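PDB 2GQT: UDP-N-Acetylenolpyruvylglucosamine Reductase from Thermus caldophilus, which catalyses the NADPH-dependent reduction of UDP-N-acetylenolpyruvylglucosamine to UDP-N-acetylmuramate, an FAD-dependent step in building bacterial cell-wall peptidoglycan. Local coordinates for residues L34-A37 with T38-P41; H140-P144 with E145-F149; M181-V184 with D185-K189; L212-R216 with G217-L221. All coordinates share one frame; numbering follows the deposited sequence.

In the fold
All four contacts are local and follow one another in series along the chain, with none nested or crossed. Contact 1 closes the end of helix 31-37 and turns the chain toward strand 42-44 in the FAD binding domain. Contact 2 folds the end of strand 138-142 into the loop that leads toward strand 161-171; it lies about 22 Å from contact 1 between centres. Contact 3 ends helix 174-187 and sends Arg188 to the flavin. Contact 4 terminates helix 209-215 ahead of strand 222-223, in the C-terminal domain like contact 3 and about 24 Å from it between centres. Contacts 1 and 4 lie on opposite sides of the chain's centre.

Contact 1 (L34-A37 with T38-P41); sequences LKRA and TEAP
Thr38 turns its hydroxyl back along the helix toward Leu34 and Lys35. OG1 sits over the last-turn carbonyls, 2.9 Å from Leu34 O and 3.1 Å from Lys35 O. A chi1 of 54° puts OG1 between the backbone N and the carbonyl carbon, leaving CG2 beside the N on the Leu34 side. There CG2 stands 4.1 Å from Leu34 CD1, the two side chains running obliquely across each other and both also touching Phe134 of strand 128-135. Thr38 N donates to Leu34 O, at 3.2 Å, so this carbonyl oxygen has both the amide and the hydroxyl of Thr38 close to it. The arrangement closes helix 31-37, the connection of a beta-alpha-beta crossover from strand 22-28 to the parallel strand 42-44, with strand 61-65 between them in the sheet. Ala37 faces that sheet, against Val28 and Ile63. A valine in place of Thr38 would probably take the hydroxyl from beside Leu34 O, leaving that carbonyl the amide of the same residue alone to hold it. Glu39 adds a second backbone bond, its N donating to Arg36 O at 3.2 Å from above the carbonyl plane. Its extended chain runs back past the helix end, CG 3.4 Å from Lys35 O. The opposite charges of Glu39 and Arg36 stay apart, with OE1 6.1 Å from Arg36 NE.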
loop_
_atom_site.group_PDB
_atom_site.type_symbol
_atom_site.label_atom_id
_atom_site.label_comp_id
_atom_site.label_asym_id
_atom_site.label_seq_id
_atom_site.Cartn_x
_atom_site.Cartn_y
_atom_site.Cartn_z
ATOM N N LEU A 34 -11.969 -16.838 5.839
ATOM C CA LEU A 34 -10.523 -16.747 5.572
ATOM C C LEU A 34 -9.860 -18.126 5.514
ATOM O O LEU A 34 -9.050 -18.385 4.622
ATOM C CB LEU A 34 -9.814 -15.862 6.600
ATOM C CG LEU A 34 -8.340 -15.572 6.286
ATOM C CD1 LEU A 34 -8.173 -14.916 4.914
ATOM C CD2 LEU A 34 -7.724 -14.721 7.369
ATOM N N LYS A 35 -10.213 -19.004 6.454
ATOM C CA LYS A 35 -9.677 -20.372 6.483
ATOM C C LYS A 35 -9.990 -21.113 5.185
ATOM O O LYS A 35 -9.135 -21.824 4.651
ATOM C CB LYS A 35 -10.195 -21.141 7.704
ATOM C CG LYS A 35 -9.530 -20.713 9.009
ATOM C CD LYS A 35 -10.361 -21.059 10.235
ATOM C CE LYS A 35 -9.965 -22.387 10.848
ATOM N NZ LYS A 35 -10.700 -22.600 12.125
ATOM N N ARG A 36 -11.201 -20.907 4.668
ATOM C CA ARG A 36 -11.640 -21.527 3.420
ATOM C C ARG A 36 -10.945 -20.943 2.183
ATOM O O ARG A 36 -10.483 -21.684 1.315
ATOM C CB ARG A 36 -13.167 -21.443 3.277
ATOM C CG ARG A 36 -13.705 -22.021 1.979
ATOM C CD ARG A 36 -15.125 -21.576 1.706
ATOM N NE ARG A 36 -15.379 -21.515 0.267
ATOM C CZ ARG A 36 -16.379 -20.849 -0.302
ATOM N NH1 ARG A 36 -17.246 -20.162 0.436
ATOM N NH2 ARG A 36 -16.510 -20.864 -1.620
ATOM N N ALA A 37 -10.864 -19.616 2.112
ATOM C CA ALA A 37 -10.249 -18.944 0.968
ATOM C C ALA A 37 -8.781 -19.341 0.779
ATOM O O ALA A 37 -8.295 -19.395 -0.348
ATOM C CB ALA A 37 -10.370 -17.436 1.120
ATOM N N THR A 38 -8.093 -19.626 1.883
ATOM C CA THR A 38 -6.651 -19.906 1.862
ATOM C C THR A 38 -6.306 -21.382 1.641
ATOM O O THR A 38 -5.149 -21.773 1.786
ATOM C CB THR A 38 -5.952 -19.427 3.157
ATOM O OG1 THR A 38 -6.608 -19.986 4.302
ATOM C CG2 THR A 38 -5.961 -17.912 3.246
ATOM N N GLU A 39 -7.300 -22.189 1.279
ATOM C CA GLU A 39 -7.097 -23.626 1.070
ATOM C C GLU A 39 -6.427 -23.935 -0.264
ATOM O O GLU A 39 -5.966 -25.056 -0.486
ATOM C CB GLU A 39 -8.423 -24.373 1.186
ATOM C CG GLU A 39 -8.922 -24.520 2.612
ATOM C CD GLU A 39 -10.258 -25.239 2.688
ATOM O OE1 GLU A 39 -10.901 -25.423 1.632
ATOM O OE2 GLU A 39 -10.669 -25.607 3.806
ATOM N N ALA A 40 -6.391 -22.945 -1.152
ATOM C CA ALA A 40 -5.669 -23.041 -2.411
ATOM C C ALA A 40 -4.749 -21.824 -2.551
ATOM O O ALA A 40 -4.918 -20.847 -1.812
ATOM C CB ALA A 40 -6.645 -23.119 -3.567
ATOM N N PRO A 41 -3.764 -21.880 -3.474
ATOM C CA PRO A 41 -2.847 -20.754 -3.688
ATOM C C PRO A 41 -3.566 -19.409 -3.794
ATOM O O PRO A 41 -4.559 -19.287 -4.507
ATOM C CB PRO A 41 -2.168 -21.102 -5.014
ATOM C CG PRO A 41 -2.179 -22.598 -5.044
ATOM C CD PRO A 41 -3.443 -23.019 -4.361
#

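Contact 2 (H140-P144 with E145-F149); sequences HVYCP and EELGF. With CA (calcium ion), chain B.
Cys143 N donates to Glu146 OE2 at 2.8 Å, a nearly straight bond that meets the oxygen on its anti side, 22° out of the carboxylate plane. The Glu146 chain, extended beyond CG (chi2 179°), carries the carboxylate back to this amide, and its OE1 comes to the edge of the Tyr142 ring, 3.7 Å from CD1, with ring and carboxylate planes 60° apart. In return Glu146 N binds Cys143 O at 2.9 Å, and Leu147 N binds Pro144 O, so the chain leaving strand 138-142 winds into a short 3-10 turn. A water links Pro144 O to Phe149 N beyond it. Among apolar groups, Tyr142 CB is 3.9 Å from Leu147 CD2, and Pro144 CB lies 3.7 Å from Phe149 CE2. An alanine at Tyr142 would probably open a gap beside Leu147 CD2 and leave His135 NE2 without the hydroxyl it now bonds. The third kind of interaction is with metal: Val141 O binds calcium at 2.3 Å, and four waters complete the ligands seen. Two of these waters donate to the Glu146 carboxylate, one to each oxygen. Glu146 is thus a second-shell residue, and its negative charge is likely to help hold the hydrated calcium beside the strand end.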
loop_
_atom_site.group_PDB
_atom_site.type_symbol
_atom_site.label_atom_id
_atom_site.label_comp_id
_atom_site.label_asym_id
_atom_site.label_seq_id
_atom_site.Cartn_x
_atom_site.Cartn_y
_atom_site.Cartn_z
ATOM N N HIS A 140 -1.920 -16.167 14.589
ATOM C CA HIS A 140 -0.847 -16.025 15.566
ATOM C C HIS A 140 -0.626 -14.546 15.871
ATOM O O HIS A 140 -0.803 -13.696 15.001
ATOM C CB HIS A 140 0.444 -16.669 15.043
ATOM C CG HIS A 140 0.296 -18.127 14.735
ATOM N ND1 HIS A 140 0.133 -19.079 15.719
ATOM C CD2 HIS A 140 0.238 -18.790 13.557
ATOM C CE1 HIS A 140 0.002 -20.268 15.158
ATOM N NE2 HIS A 140 0.068 -20.122 13.848
ATOM N N VAL A 141 -0.240 -14.228 17.099
ATOM C CA VAL A 141 -0.016 -12.846 17.479
ATOM C C VAL A 141 1.481 -12.579 17.603
ATOM O O VAL A 141 2.208 -13.326 18.275
ATOM C CB VAL A 141 -0.762 -12.505 18.793
ATOM C CG1 VAL A 141 -0.405 -11.117 19.287
ATOM C CG2 VAL A 141 -2.269 -12.619 18.592
ATOM N N TYR A 142 1.928 -11.517 16.943
ATOM C CA TYR A 142 3.331 -11.126 16.941
ATOM C C TYR A 142 3.505 -9.708 17.443
ATOM O O TYR A 142 2.637 -8.861 17.263
ATOM C CB TYR A 142 3.885 -11.190 15.515
ATOM C CG TYR A 142 3.929 -12.590 14.962
ATOM C CD1 TYR A 142 5.004 -13.428 15.241
ATOM C CD2 TYR A 142 2.885 -13.087 14.185
ATOM C CE1 TYR A 142 5.044 -14.719 14.749
ATOM C CE2 TYR A 142 2.918 -14.385 13.685
ATOM C CZ TYR A 142 4.003 -15.201 13.976
ATOM O OH TYR A 142 4.051 -16.494 13.491
ATOM N N CYS A 143 4.647 -9.441 18.052
ATOM C CA CYS A 143 5.084 -8.070 18.250
ATOM C C CYS A 143 5.788 -7.596 16.985
ATOM O O CYS A 143 6.316 -8.416 16.229
ATOM C CB CYS A 143 6.026 -7.966 19.431
ATOM S SG CYS A 143 5.234 -8.377 20.906
ATOM N N PRO A 144 5.824 -6.270 16.747
ATOM C CA PRO A 144 6.436 -5.817 15.492
ATOM C C PRO A 144 7.903 -6.223 15.337
ATOM O O PRO A 144 8.346 -6.470 14.216
ATOM C CB PRO A 144 6.268 -4.291 15.527
ATOM C CG PRO A 144 5.997 -3.967 16.940
ATOM C CD PRO A 144 5.302 -5.143 17.542
ATOM N N GLU A 145 8.637 -6.326 16.447
ATOM C CA GLU A 145 10.042 -6.743 16.396
ATOM C C GLU A 145 10.238 -8.173 15.869
ATOM O O GLU A 145 11.373 -8.575 15.578
ATOM C CB GLU A 145 10.724 -6.550 17.755
ATOM C CG GLU A 145 10.040 -7.269 18.915
ATOM C CD GLU A 145 9.050 -6.398 19.672
ATOM O OE1 GLU A 145 8.415 -5.526 19.048
ATOM O OE2 GLU A 145 8.900 -6.599 20.893
ATOM N N GLU A 146 9.154 -8.934 15.733
ATOM C CA GLU A 146 9.208 -10.300 15.203
ATOM C C GLU A 146 8.986 -10.378 13.699
ATOM O O GLU A 146 9.070 -11.459 13.122
ATOM C CB GLU A 146 8.163 -11.180 15.888
ATOM C CG GLU A 146 8.411 -11.404 17.353
ATOM C CD GLU A 146 7.329 -12.248 17.975
ATOM O OE1 GLU A 146 7.464 -13.494 17.939
ATOM O OE2 GLU A 146 6.326 -11.671 18.455
ATOM N N LEU A 147 8.703 -9.246 13.065
ATOM C CA LEU A 147 8.249 -9.258 11.678
ATOM C C LEU A 147 9.275 -8.781 10.662
ATOM O O LEU A 147 8.930 -8.521 9.510
ATOM C CB LEU A 147 6.948 -8.451 11.562
ATOM C CG LEU A 147 5.780 -8.982 12.401
ATOM C CD1 LEU A 147 4.559 -8.129 12.147
ATOM C CD2 LEU A 147 5.485 -10.442 12.079
ATOM N N GLY A 148 10.533 -8.682 11.082
ATOM C CA GLY A 148 11.615 -8.364 10.162
ATOM C C GLY A 148 11.432 -7.067 9.402
ATOM O O GLY A 148 11.699 -7.006 8.197
ATOM N N PHE A 149 11.002 -6.024 10.104
ATOM C CA PHE A 149 10.801 -4.736 9.457
ATOM C C PHE A 149 12.113 -4.103 9.025
ATOM O O PHE A 149 13.124 -4.188 9.727
ATOM C CB PHE A 149 10.055 -3.771 10.369
ATOM C CG PHE A 149 8.593 -4.069 10.500
ATOM C CD1 PHE A 149 7.755 -4.053 9.383
ATOM C CD2 PHE A 149 8.045 -4.347 11.745
ATOM C CE1 PHE A 149 6.395 -4.313 9.510
ATOM C CE2 PHE A 149 6.677 -4.610 11.876
ATOM C CZ PHE A 149 5.851 -4.592 10.752
HETATM CA CA CA B . 3.394 -14.668 19.714
HETATM O O HOH W 1 10.801 -5.966 12.969
HETATM O O HOH W 2 4.705 -12.765 20.292
HETATM O O HOH W 3 5.361 -14.995 18.410
HETATM O O HOH W 4 4.530 -16.039 21.302
HETATM O O HOH W 5 2.824 -16.454 18.222
#

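Contact 3 (M181-V184 with D185-K189); sequences MAEV and DRARK. With FAD (flavin-adenine dinucleotide), chain C.
Val184 and Arg188 lie side by side along the last turns of helix 174-187, where the helix runs out at the flavin pocket. This is the close-packed side of the contact. Arg188 CG presses against Val184 O at 3.1 Å, and its CD comes within 4.1 Å of Val184 CG1, the branch that a chi1 of -179° turns along the helix toward the arginine chain. Beyond the helix, Val184 and Ala187 rest on Phe121, while Met181 leans on Val88, Gln89 and Ala92 of helix 84-93. The main chain keeps regular i to i+4 bonds from Asp185 N to Met181 O through Ala187 N to Glu183 O; the next one, Arg188 N to Val184 O, is weak, as the helix gives way to loop.

The solvent side, where Asp185 and Arg186 are exposed, carries a charged pair. Glu183 and Arg186, one turn apart, run alongside each other in the same direction and form a salt bridge in which the arginine grips side-on: NE gives to OE1 at 2.9 Å and NH2 to OE2 at 2.8 Å. The bend at Arg186 chi3 (58°) brings the guanidinium back to the carboxylate, and the two planes are nearly coplanar, 22° apart. Asp185 points its carboxylate away from the turn.

Arg188 instead reaches the cofactor with its guanidinium edge. NH1 donates to FAD O4 at 2.9 Å. The positive guanidinium is likely to draw electron density toward this end of the isoalloxazine. Gln191 OE1 takes a further bond from NH2, which helps set its rotation, while that same NH2 donates to FAD N5 at 2.9 Å.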
loop_
_atom_site.group_PDB
_atom_site.type_symbol
_atom_site.label_atom_id
_atom_site.label_comp_id
_atom_site.label_asym_id
_atom_site.label_seq_id
_atom_site.Cartn_x
_atom_site.Cartn_y
_atom_site.Cartn_z
ATOM N N MET A 181 0.274 16.994 11.392
ATOM C CA MET A 181 -0.290 16.524 10.134
ATOM C C MET A 181 -0.171 17.589 9.040
ATOM O O MET A 181 0.102 17.268 7.886
ATOM C CB MET A 181 -1.745 16.126 10.350
ATOM C CG MET A 181 -1.892 14.843 11.132
ATOM S SD MET A 181 -3.540 14.588 11.801
ATOM C CE MET A 181 -4.525 14.437 10.309
ATOM N N ALA A 182 -0.340 18.857 9.410
ATOM C CA ALA A 182 -0.213 19.956 8.459
ATOM C C ALA A 182 1.192 20.022 7.871
ATOM O O ALA A 182 1.359 20.333 6.693
ATOM C CB ALA A 182 -0.581 21.281 9.109
ATOM N N GLU A 183 2.207 19.716 8.674
ATOM C CA GLU A 183 3.570 19.694 8.153
ATOM C C GLU A 183 3.752 18.536 7.180
ATOM O O GLU A 183 4.421 18.684 6.162
ATOM C CB GLU A 183 4.619 19.657 9.273
ATOM C CG GLU A 183 6.084 19.458 8.802
ATOM C CD GLU A 183 6.533 20.380 7.648
ATOM O OE1 GLU A 183 6.050 21.525 7.541
ATOM O OE2 GLU A 183 7.379 19.949 6.835
ATOM N N VAL A 184 3.147 17.387 7.484
ATOM C CA VAL A 184 3.215 16.249 6.562
ATOM C C VAL A 184 2.563 16.607 5.230
ATOM O O VAL A 184 3.124 16.337 4.161
ATOM C CB VAL A 184 2.591 14.970 7.166
ATOM C CG1 VAL A 184 2.713 13.799 6.189
ATOM C CG2 VAL A 184 3.281 14.629 8.469
ATOM N N ASP A 185 1.407 17.255 5.293
ATOM C CA ASP A 185 0.714 17.705 4.087
ATOM C C ASP A 185 1.599 18.658 3.273
ATOM O O ASP A 185 1.748 18.495 2.059
ATOM C CB ASP A 185 -0.620 18.369 4.440
ATOM C CG ASP A 185 -1.628 18.294 3.302
ATOM O OD1 ASP A 185 -1.950 17.170 2.855
ATOM O OD2 ASP A 185 -2.102 19.363 2.853
ATOM N N ARG A 186 2.212 19.628 3.949
ATOM C CA ARG A 186 3.107 20.580 3.286
ATOM C C ARG A 186 4.252 19.855 2.582
ATOM O O ARG A 186 4.570 20.159 1.433
ATOM C CB ARG A 186 3.660 21.616 4.281
ATOM C CG ARG A 186 4.364 22.809 3.604
ATOM C CD ARG A 186 5.467 23.420 4.481
ATOM N NE ARG A 186 6.475 22.416 4.814
ATOM C CZ ARG A 186 7.489 22.066 4.025
ATOM N NH1 ARG A 186 7.675 22.664 2.847
ATOM N NH2 ARG A 186 8.327 21.117 4.415
ATOM N N ALA A 187 4.847 18.883 3.263
ATOM C CA ALA A 187 5.958 18.118 2.716
ATOM C C ALA A 187 5.585 17.311 1.469
ATOM O O ALA A 187 6.438 17.050 0.631
ATOM C CB ALA A 187 6.545 17.210 3.781
ATOM N N ARG A 188 4.311 16.945 1.347
ATOM C CA ARG A 188 3.804 16.139 0.218
ATOM C C ARG A 188 3.253 16.983 -0.941
ATOM O O ARG A 188 2.786 16.426 -1.948
ATOM C CB ARG A 188 2.739 15.141 0.710
ATOM C CG ARG A 188 3.159 14.252 1.894
ATOM C CD ARG A 188 2.147 13.128 2.133
ATOM N NE ARG A 188 2.216 12.188 1.024
ATOM C CZ ARG A 188 2.574 10.908 1.097
ATOM N NH1 ARG A 188 2.797 10.302 2.260
ATOM N NH2 ARG A 188 2.648 10.212 -0.022
ATOM N N LYS A 189 3.340 18.310 -0.826
ATOM C CA LYS A 189 2.710 19.228 -1.796
ATOM C C LYS A 189 3.159 19.029 -3.247
ATOM O O LYS A 189 2.384 19.260 -4.184
ATOM C CB LYS A 189 2.929 20.688 -1.374
ATOM C CG LYS A 189 1.841 21.662 -1.835
ATOM C CD LYS A 189 2.213 22.415 -3.112
ATOM C CE LYS A 189 3.221 23.525 -2.847
ATOM N NZ LYS A 189 3.628 24.194 -4.111
HETATM P PA FAD C . -1.485 -3.305 -1.969
HETATM O O1A FAD C . -0.906 -2.417 -2.989
HETATM O O2A FAD C . -2.861 -3.828 -2.130
HETATM O O5B FAD C . -0.540 -4.552 -1.708
HETATM C C5B FAD C . 0.862 -4.340 -1.501
HETATM C C4B FAD C . 1.493 -5.590 -0.928
HETATM O O4B FAD C . 0.936 -5.827 0.381
HETATM C C3B FAD C . 1.230 -6.863 -1.746
HETATM O O3B FAD C . 2.361 -7.721 -1.587
HETATM C C2B FAD C . 0.014 -7.454 -1.043
HETATM O O2B FAD C . -0.086 -8.864 -1.234
HETATM C C1B FAD C . 0.347 -7.152 0.403
HETATM N N9A FAD C . -0.806 -7.115 1.326
HETATM C C8A FAD C . -1.872 -6.302 1.252
HETATM N N7A FAD C . -2.682 -6.554 2.283
HETATM C C5A FAD C . -2.118 -7.509 3.031
HETATM C C6A FAD C . -2.478 -8.197 4.196
HETATM N N6A FAD C . -3.606 -7.941 4.871
HETATM N N1A FAD C . -1.638 -9.140 4.669
HETATM C C2A FAD C . -0.496 -9.435 4.032
HETATM N N3A FAD C . -0.113 -8.824 2.914
HETATM C C4A FAD C . -0.922 -7.871 2.412
HETATM N N1 FAD C . 4.236 4.155 0.474
HETATM C C2 FAD C . 5.031 4.578 1.517
HETATM O O2 FAD C . 5.697 3.766 2.142
HETATM N N3 FAD C . 5.096 5.932 1.836
HETATM C C4 FAD C . 4.355 6.882 1.145
HETATM O O4 FAD C . 4.430 8.073 1.465
HETATM C C4X FAD C . 3.546 6.443 0.099
HETATM N N5 FAD C . 2.793 7.362 -0.628
HETATM C C5X FAD C . 1.933 6.902 -1.634
HETATM C C6 FAD C . 1.132 7.823 -2.311
HETATM C C7 FAD C . 0.256 7.403 -3.307
HETATM C C7M FAD C . -0.623 8.432 -4.028
HETATM C C8 FAD C . 0.192 6.044 -3.631
HETATM C C8M FAD C . -0.764 5.561 -4.731
HETATM C C9 FAD C . 0.999 5.127 -2.961
HETATM C C9A FAD C . 1.876 5.541 -1.958
HETATM N N10 FAD C . 2.694 4.627 -1.274
HETATM C C10 FAD C . 3.495 5.084 -0.230
HETATM C "C1'" FAD C . 2.751 3.188 -1.643
HETATM C "C2'" FAD C . 1.644 2.363 -0.966
HETATM O "O2'" FAD C . 0.573 3.216 -0.515
HETATM C "C3'" FAD C . 2.160 1.564 0.232
HETATM O "O3'" FAD C . 3.154 0.626 -0.204
HETATM C "C4'" FAD C . 1.023 0.844 0.968
HETATM O "O4'" FAD C . 1.523 0.301 2.191
HETATM C "C5'" FAD C . 0.379 -0.274 0.151
HETATM O "O5'" FAD C . -0.775 -0.702 0.875
HETATM P P FAD C . -2.030 -1.286 0.079
HETATM O O1P FAD C . -3.023 -1.679 1.098
HETATM O O2P FAD C . -2.437 -0.398 -1.030
HETATM O O3P FAD C . -1.357 -2.625 -0.499
#

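Contact 4 (L212-R216 with G217-L221); sequences LIDER and GLKGL
Asp214 O is gripped by two donors: Gly217 N at 2.9 Å, from above the carbonyl plane, and a water at 3.0 Å. The first of these bonds belongs to a Schellman motif ending helix 209-215. Its companion, Leu218 N to Ile213 O at 3.2 Å, is nearly straight (167°) and spans the wider loop of the motif. Gly217 takes a positive phi of 75° to turn the chain, and a beta carbon there would run into Arg216 O.

The motif's apolar contact is present as well. Ile213 CG2 meets Leu218 CB at 3.8 Å, the two side chains crossing at about a right angle. CG2 is the branch anti to the Ile213 backbone N, and it turns toward the loop, while both residues also rest on Ile228 of strand 226-228. Ile213 further touches Val254 of helix 244-257, so the helix end is held against the body of the C-terminal domain. A type II beta turn follows at once from Leu218 to Leu221, closed by Leu221 N to Leu218 O and with Gly220 at its third position.

On the polar side, Arg216 NE bridges to Glu215 OE2 at 3.2 Å, and a chain bent at chi2 lets the arginine fold back to its neighbour. Lys219 slants past Asp214, bringing its methylene CD to the carboxylate while its ammonium goes to Leu230 O in a weak bond; NZ stays 4.1 Å from Asp214 OD2, too far for a salt bridge. The water that donates to Asp214 O accepts a bond from Lys219 N at 3.1 Å, bridging the helix end and the turn.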
loop_
_atom_site.group_PDB
_atom_site.type_symbol
_atom_site.label_atom_id
_atom_site.label_comp_id
_atom_site.label_asym_id
_atom_site.label_seq_id
_atom_site.Cartn_x
_atom_site.Cartn_y
_atom_site.Cartn_z
ATOM N N LEU A 212 16.544 12.882 -9.706
ATOM C CA LEU A 212 17.357 12.296 -10.780
ATOM C C LEU A 212 16.579 12.246 -12.093
ATOM O O LEU A 212 17.091 12.637 -13.137
ATOM C CB LEU A 212 17.865 10.890 -10.427
ATOM C CG LEU A 212 19.039 10.744 -9.447
ATOM C CD1 LEU A 212 19.175 9.287 -9.017
ATOM C CD2 LEU A 212 20.361 11.255 -10.027
ATOM N N ILE A 213 15.337 11.772 -12.023
ATOM C CA ILE A 213 14.489 11.663 -13.206
ATOM C C ILE A 213 14.219 13.053 -13.792
ATOM O O ILE A 213 14.316 13.240 -15.005
ATOM C CB ILE A 213 13.193 10.884 -12.885
ATOM C CG1 ILE A 213 13.526 9.409 -12.603
ATOM C CG2 ILE A 213 12.182 10.990 -14.029
ATOM C CD1 ILE A 213 12.414 8.624 -11.887
ATOM N N ASP A 214 13.913 14.014 -12.921
ATOM C CA ASP A 214 13.739 15.423 -13.308
ATOM C C ASP A 214 14.964 15.985 -14.038
ATOM O O ASP A 214 14.827 16.522 -15.142
ATOM C CB ASP A 214 13.401 16.287 -12.081
ATOM C CG ASP A 214 12.821 17.661 -12.445
ATOM O OD1 ASP A 214 12.611 18.466 -11.513
ATOM O OD2 ASP A 214 12.561 17.937 -13.636
ATOM N N GLU A 215 16.154 15.847 -13.438
ATOM C CA GLU A 215 17.397 16.392 -14.032
ATOM C C GLU A 215 17.709 15.757 -15.379
ATOM O O GLU A 215 18.326 16.386 -16.232
ATOM C CB GLU A 215 18.612 16.251 -13.093
ATOM C CG GLU A 215 19.898 17.009 -13.547
ATOM C CD GLU A 215 20.689 16.292 -14.653
ATOM O OE1 GLU A 215 21.276 16.975 -15.527
ATOM O OE2 GLU A 215 20.717 15.046 -14.660
ATOM N N ARG A 216 17.295 14.505 -15.555
ATOM C CA ARG A 216 17.489 13.809 -16.821
ATOM C C ARG A 216 16.447 14.190 -17.875
ATOM O O ARG A 216 16.492 13.695 -18.997
ATOM C CB ARG A 216 17.511 12.294 -16.616
ATOM C CG ARG A 216 18.622 11.813 -15.699
ATOM C CD ARG A 216 19.973 12.428 -16.057
ATOM N NE ARG A 216 21.036 11.883 -15.224
ATOM C CZ ARG A 216 21.571 10.682 -15.404
ATOM N NH1 ARG A 216 21.163 9.911 -16.406
ATOM N NH2 ARG A 216 22.522 10.256 -14.585
ATOM N N GLY A 217 15.522 15.072 -17.505
ATOM C CA GLY A 217 14.543 15.609 -18.444
ATOM C C GLY A 217 13.430 14.643 -18.806
ATOM O O GLY A 217 12.742 14.819 -19.818
ATOM N N LEU A 218 13.215 13.629 -17.975
ATOM C CA LEU A 218 12.302 12.552 -18.357
ATOM C C LEU A 218 10.829 12.826 -18.058
ATOM O O LEU A 218 9.965 12.126 -18.567
ATOM C CB LEU A 218 12.759 11.210 -17.771
ATOM C CG LEU A 218 14.203 10.805 -18.088
ATOM C CD1 LEU A 218 14.517 9.437 -17.492
ATOM C CD2 LEU A 218 14.502 10.828 -19.591
ATOM N N LYS A 219 10.539 13.853 -17.263
ATOM C CA LYS A 219 9.144 14.247 -17.046
ATOM C C LYS A 219 8.465 14.479 -18.385
ATOM O O LYS A 219 9.062 15.071 -19.300
ATOM C CB LYS A 219 9.042 15.497 -16.181
ATOM C CG LYS A 219 9.514 15.263 -14.758
ATOM C CD LYS A 219 9.721 16.556 -13.999
ATOM C CE LYS A 219 8.493 16.940 -13.217
ATOM N NZ LYS A 219 8.582 18.294 -12.598
ATOM N N GLY A 220 7.237 13.986 -18.510
ATOM C CA GLY A 220 6.468 14.164 -19.731
ATOM C C GLY A 220 6.631 13.113 -20.813
ATOM O O GLY A 220 5.879 13.119 -21.785
ATOM N N LEU A 221 7.605 12.218 -20.668
ATOM C CA LEU A 221 7.735 11.115 -21.618
ATOM C C LEU A 221 6.546 10.182 -21.481
ATOM O O LEU A 221 6.125 9.856 -20.363
ATOM C CB LEU A 221 9.047 10.366 -21.442
ATOM C CG LEU A 221 10.287 11.064 -22.010
ATOM C CD1 LEU A 221 11.506 10.194 -21.800
ATOM C CD2 LEU A 221 10.145 11.418 -23.489
HETATM O O HOH W 6 12.183 16.418 -16.508
#